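Local coordinates for protein flavodoxin (Bacteroides uniformis, PDB 4J8P) that binds flavin mononucleotide in a flavodoxin-like fold and probably serves as an electron-transfer flavoprotein, at residues 92-103 with 125-134. Sequence-based numbering, arbitrary orientation.
Sequences NLAPRIINTFIE and NAEKELQTNY. With FMN (flavin mononucleotide), chain B.
L93 and A126 bring the two backbones closest, CA to CA 4.1 Å, where the loop ahead of helix 96-102 passes helix 125-133. From there the helices run in nearly the same direction, 31° between their axes and 12.0 Å apart at closest, so side chains and waters bridge the interval. At the loop end the N125 amide donates from ND2 to N92 O at 2.8 Å, almost straight (176°) and from above the carbonyl plane. One step further a water accepts from A94 N and donates to A126 O, tying the two backbones together. L93 CD2 lies against CG of E129, while A94, I98 and I102 meet the methyls of L130 in a buried apolar seam.

At the far end Y134 joins the pair. With CG anti to its carbonyl carbon (chi1 -55°), its ring lies face-on to I102, whose CG2 stands 3.6 Å from the ring centroid as a CH-pi contact; N133 ND2 sits over the opposite face, offset toward the rim. The hydroxyl OH works at the edge: it accepts from N99 ND2 at 3.0 Å and donates to E103 OE2 at 2.6 Å, meeting that carboxylate from above its plane. A phenylalanine in place of Y134 could keep the I102 contact but would probably leave the N99 amide and the E103 carboxylate without their shared partner. E103 OE1 makes a salt bridge with NE of R67, which would probably stabilise the carboxylate's negative charge.

Helix 96-102 follows strand 80-88 and helix 125-133 follows strand 111-117, and the two are the connections of successive beta-alpha-beta units of the parallel sheet, side by side on one face as in flavodoxin-like folds, with N92 N donating to FMN O4 at the flavin site.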
loop_
_atom_site.group_PDB
_atom_site.type_symbol
_atom_site.label_atom_id
_atom_site.label_comp_id
_atom_site.label_asym_id
_atom_site.label_seq_id
_atom_site.Cartn_x
_atom_site.Cartn_y
_atom_site.Cartn_z
ATOM N N ASN A 92 7.015 10.878 3.157
ATOM C CA ASN A 92 6.677 10.425 4.513
ATOM C C ASN A 92 5.213 9.977 4.636
ATOM O O ASN A 92 4.699 9.846 5.767
ATOM C CB ASN A 92 6.968 11.546 5.529
ATOM C CG ASN A 92 7.186 11.060 6.932
ATOM O OD1 ASN A 92 7.516 9.900 7.184
ATOM N ND2 ASN A 92 6.989 11.939 7.895
ATOM N N LEU A 93 4.549 9.685 3.501
ATOM C CA LEU A 93 3.147 9.306 3.503
ATOM C C LEU A 93 2.910 8.152 2.550
ATOM O O LEU A 93 3.719 7.872 1.671
ATOM C CB LEU A 93 2.286 10.502 3.040
ATOM C CG LEU A 93 2.194 11.683 4.025
ATOM C CD1 LEU A 93 1.733 12.957 3.302
ATOM C CD2 LEU A 93 1.247 11.355 5.162
ATOM N N ALA A 94 1.715 7.559 2.646
ATOM C CA ALA A 94 1.293 6.646 1.628
ATOM C C ALA A 94 0.914 7.473 0.392
ATOM O O ALA A 94 0.262 8.527 0.532
ATOM C CB ALA A 94 0.070 5.862 2.114
ATOM N N PRO A 95 1.273 7.009 -0.799
ATOM C CA PRO A 95 0.753 7.684 -2.016
ATOM C C PRO A 95 -0.778 7.781 -1.953
ATOM O O PRO A 95 -1.453 6.893 -1.404
ATOM C CB PRO A 95 1.224 6.774 -3.152
ATOM C CG PRO A 95 2.497 6.105 -2.578
ATOM C CD PRO A 95 2.043 5.792 -1.142
ATOM N N ARG A 96 -1.346 8.854 -2.522
ATOM C CA ARG A 96 -2.807 9.070 -2.408
ATOM C C ARG A 96 -3.666 7.960 -3.029
ATOM O O ARG A 96 -4.825 7.811 -2.622
ATOM C CB ARG A 96 -3.213 10.413 -3.030
ATOM C CG ARG A 96 -2.399 11.601 -2.467
ATOM C CD ARG A 96 -2.467 11.707 -0.938
ATOM N NE ARG A 96 -1.857 12.967 -0.486
ATOM C CZ ARG A 96 -1.623 13.282 0.789
ATOM N NH1 ARG A 96 -1.894 12.405 1.764
ATOM N NH2 ARG A 96 -1.143 14.482 1.105
ATOM N N ILE A 97 -3.130 7.195 -3.981
ATOM C CA ILE A 97 -3.917 6.094 -4.559
ATOM C C ILE A 97 -4.254 5.066 -3.456
ATOM O O ILE A 97 -5.222 4.334 -3.581
ATOM C CB ILE A 97 -3.210 5.464 -5.760
ATOM C CG1 ILE A 97 -4.193 4.572 -6.529
ATOM C CG2 ILE A 97 -1.912 4.718 -5.325
ATOM C CD1 ILE A 97 -3.630 4.019 -7.777
ATOM N N ILE A 98 -3.458 5.010 -2.361
ATOM C CA ILE A 98 -3.794 4.082 -1.261
ATOM C C ILE A 98 -5.085 4.540 -0.590
ATOM O O ILE A 98 -5.928 3.698 -0.245
ATOM C CB ILE A 98 -2.616 4.021 -0.276
ATOM C CG1 ILE A 98 -1.368 3.416 -0.987
ATOM C CG2 ILE A 98 -3.024 3.221 1.025
ATOM C CD1 ILE A 98 -1.616 1.963 -1.629
ATOM N N ASN A 99 -5.272 5.862 -0.454
ATOM C CA ASN A 99 -6.534 6.391 0.074
ATOM C C ASN A 99 -7.680 6.044 -0.899
ATOM O O ASN A 99 -8.760 5.639 -0.461
ATOM C CB ASN A 99 -6.447 7.889 0.288
ATOM C CG ASN A 99 -5.351 8.252 1.267
ATOM O OD1 ASN A 99 -4.249 8.578 0.849
ATOM N ND2 ASN A 99 -5.663 8.220 2.561
ATOM N N THR A 100 -7.444 6.186 -2.226
ATOM C CA THR A 100 -8.522 5.825 -3.155
ATOM C C THR A 100 -8.915 4.361 -2.971
ATOM O O THR A 100 -10.106 4.049 -2.919
ATOM C CB THR A 100 -8.071 6.052 -4.603
ATOM O OG1 THR A 100 -7.557 7.372 -4.716
ATOM C CG2 THR A 100 -9.252 5.879 -5.602
ATOM N N PHE A 101 -7.907 3.477 -2.864
ATOM C CA PHE A 101 -8.140 2.052 -2.705
ATOM C C PHE A 101 -8.973 1.768 -1.435
ATOM O O PHE A 101 -9.990 1.078 -1.516
ATOM C CB PHE A 101 -6.786 1.329 -2.673
ATOM C CG PHE A 101 -6.869 -0.137 -2.389
ATOM C CD1 PHE A 101 -7.384 -1.023 -3.340
ATOM C CD2 PHE A 101 -6.487 -0.641 -1.154
ATOM C CE1 PHE A 101 -7.480 -2.398 -3.062
ATOM C CE2 PHE A 101 -6.560 -2.020 -0.890
ATOM C CZ PHE A 101 -7.047 -2.883 -1.843
ATOM N N ILE A 102 -8.541 2.283 -0.281
ATOM C CA ILE A 102 -9.252 2.028 0.990
ATOM C C ILE A 102 -10.692 2.566 0.912
ATOM O O ILE A 102 -11.617 1.964 1.448
ATOM C CB ILE A 102 -8.457 2.644 2.171
ATOM C CG1 ILE A 102 -7.129 1.883 2.324
ATOM C CG2 ILE A 102 -9.272 2.673 3.487
ATOM C CD1 ILE A 102 -6.100 2.607 3.283
ATOM N N GLU A 103 -10.859 3.703 0.235
ATOM C CA GLU A 103 -12.176 4.337 0.116
ATOM C C GLU A 103 -13.022 3.700 -0.984
ATOM O O GLU A 103 -14.144 4.159 -1.205
ATOM C CB GLU A 103 -12.010 5.837 -0.117
ATOM C CG GLU A 103 -11.453 6.499 1.137
ATOM C CD GLU A 103 -11.039 7.948 0.982
ATOM O OE1 GLU A 103 -11.419 8.572 -0.035
ATOM O OE2 GLU A 103 -10.346 8.464 1.892
ATOM N N ASN A 125 5.164 7.604 10.120
ATOM C CA ASN A 125 4.186 8.643 9.821
ATOM C C ASN A 125 3.106 8.164 8.850
ATOM O O ASN A 125 1.909 8.469 9.034
ATOM C CB ASN A 125 4.881 9.870 9.281
ATOM C CG ASN A 125 3.958 11.044 9.149
ATOM O OD1 ASN A 125 3.554 11.635 10.155
ATOM N ND2 ASN A 125 3.598 11.376 7.904
ATOM N N ALA A 126 3.520 7.459 7.798
ATOM C CA ALA A 126 2.562 6.988 6.794
ATOM C C ALA A 126 1.509 6.098 7.439
ATOM O O ALA A 126 0.302 6.261 7.241
ATOM C CB ALA A 126 3.302 6.216 5.720
ATOM N N GLU A 127 1.988 5.172 8.276
ATOM C CA GLU A 127 1.087 4.288 8.993
ATOM C C GLU A 127 0.169 5.083 9.957
ATOM O O GLU A 127 -1.038 4.811 10.050
ATOM C CB GLU A 127 1.980 3.316 9.786
ATOM C CG GLU A 127 1.239 2.501 10.802
ATOM C CD GLU A 127 2.140 1.477 11.463
ATOM O OE1 GLU A 127 3.221 1.835 11.992
ATOM O OE2 GLU A 127 1.703 0.313 11.528
ATOM N N LYS A 128 0.744 6.015 10.746
ATOM C CA LYS A 128 -0.092 6.765 11.692
ATOM C C LYS A 128 -1.179 7.571 10.963
ATOM O O LYS A 128 -2.317 7.634 11.428
ATOM C CB LYS A 128 0.794 7.697 12.518
ATOM C CG LYS A 128 0.064 8.269 13.757
ATOM C CD LYS A 128 -0.455 7.180 14.765
ATOM C CE LYS A 128 0.587 6.170 15.204
ATOM N NZ LYS A 128 -0.032 5.028 15.974
ATOM N N GLU A 129 -0.828 8.204 9.826
ATOM C CA GLU A 129 -1.840 8.963 9.089
ATOM C C GLU A 129 -2.951 8.034 8.583
ATOM O O GLU A 129 -4.118 8.410 8.657
ATOM C CB GLU A 129 -1.206 9.733 7.929
ATOM C CG GLU A 129 -0.421 10.935 8.417
ATOM C CD GLU A 129 -1.239 12.198 8.607
ATOM O OE1 GLU A 129 -2.461 12.184 8.324
ATOM O OE2 GLU A 129 -0.636 13.224 8.987
ATOM N N LEU A 130 -2.603 6.802 8.121
ATOM C CA LEU A 130 -3.665 5.884 7.684
ATOM C C LEU A 130 -4.554 5.491 8.860
ATOM O O LEU A 130 -5.784 5.446 8.717
ATOM C CB LEU A 130 -3.062 4.632 7.039
ATOM C CG LEU A 130 -2.416 4.820 5.656
ATOM C CD1 LEU A 130 -1.718 3.513 5.254
ATOM C CD2 LEU A 130 -3.476 5.138 4.571
ATOM N N GLN A 131 -3.942 5.167 10.023
ATOM C CA GLN A 131 -4.761 4.778 11.178
ATOM C C GLN A 131 -5.718 5.907 11.581
ATOM O O GLN A 131 -6.865 5.655 11.953
ATOM C CB GLN A 131 -3.853 4.468 12.374
ATOM C CG GLN A 131 -2.968 3.227 12.167
ATOM C CD GLN A 131 -1.928 3.116 13.269
ATOM O OE1 GLN A 131 -1.835 3.979 14.150
ATOM N NE2 GLN A 131 -1.159 2.034 13.282
ATOM N N THR A 132 -5.199 7.145 11.591
ATOM C CA THR A 132 -5.971 8.316 12.052
ATOM C C THR A 132 -7.116 8.624 11.054
ATOM O O THR A 132 -8.219 9.008 11.467
ATOM C CB THR A 132 -5.003 9.518 12.248
ATOM O OG1 THR A 132 -3.962 9.143 13.162
ATOM C CG2 THR A 132 -5.722 10.788 12.802
ATOM N N ASN A 133 -6.865 8.447 9.757
ATOM C CA ASN A 133 -7.896 8.760 8.767
ATOM C C ASN A 133 -8.954 7.679 8.671
ATOM O O ASN A 133 -10.096 7.981 8.277
ATOM C CB ASN A 133 -7.266 8.978 7.405
ATOM C CG ASN A 133 -8.161 9.848 6.563
ATOM O OD1 ASN A 133 -8.525 10.959 6.960
ATOM N ND2 ASN A 133 -8.640 9.319 5.455
ATOM N N TYR A 134 -8.592 6.416 9.050
ATOM C CA TYR A 134 -9.519 5.271 8.940
ATOM C C TYR A 134 -9.609 4.554 10.281
ATOM O O TYR A 134 -9.147 3.409 10.415
ATOM C CB TYR A 134 -9.061 4.313 7.831
ATOM C CG TYR A 134 -8.890 5.025 6.509
ATOM C CD1 TYR A 134 -9.988 5.545 5.831
ATOM C CD2 TYR A 134 -7.629 5.221 5.963
ATOM C CE1 TYR A 134 -9.833 6.234 4.634
ATOM C CE2 TYR A 134 -7.460 5.911 4.761
ATOM C CZ TYR A 134 -8.570 6.405 4.094
ATOM O OH TYR A 134 -8.414 7.106 2.921
HETATM N N1 FMN B . 11.772 7.737 0.101
HETATM C C2 FMN B . 11.931 8.098 1.415
HETATM O O2 FMN B . 12.777 7.571 2.144
HETATM N N3 FMN B . 11.176 9.154 1.941
HETATM C C4 FMN B . 10.272 9.931 1.236
HETATM O O4 FMN B . 9.615 10.793 1.824
HETATM C C4A FMN B . 10.176 9.597 -0.184
HETATM N N5 FMN B . 9.443 10.371 -0.959
HETATM C C5A FMN B . 9.352 10.045 -2.307
HETATM C C6 FMN B . 8.524 10.824 -3.128
HETATM C C7 FMN B . 8.309 10.495 -4.461
HETATM C C7M FMN B . 7.305 11.282 -5.260
HETATM C C8 FMN B . 8.965 9.374 -5.009
HETATM C C8M FMN B . 8.719 8.937 -6.430
HETATM C C9 FMN B . 9.809 8.617 -4.204
HETATM C C9A FMN B . 10.008 8.925 -2.856
HETATM N N10 FMN B . 10.823 8.134 -1.991
HETATM C C10 FMN B . 10.943 8.448 -0.663
HETATM C "C1'" FMN B . 11.513 6.947 -2.550
HETATM C "C2'" FMN B . 10.613 5.711 -2.611
HETATM O "O2'" FMN B . 9.863 5.519 -1.413
HETATM C "C3'" FMN B . 11.392 4.424 -2.887
HETATM O "O3'" FMN B . 12.304 4.632 -3.973
HETATM C "C4'" FMN B . 10.462 3.236 -3.150
HETATM O "O4'" FMN B . 11.180 2.037 -2.862
HETATM C "C5'" FMN B . 9.984 3.221 -4.592
HETATM O "O5'" FMN B . 9.069 2.124 -4.678
HETATM P P FMN B . 8.366 1.636 -5.990
HETATM O O1P FMN B . 7.507 2.658 -6.631
HETATM O O2P FMN B . 7.601 0.419 -5.532
HETATM O O3P FMN B . 9.478 1.162 -6.934
HETATM O O HOH W 1 7.873 8.323 9.467
HETATM O O HOH W 2 6.244 7.403 6.863
HETATM O O HOH W 3 -0.053 7.905 4.937
HETATM O O HOH W 4 -4.563 8.734 5.285
HETATM O O HOH W 5 -11.098 9.638 4.264
#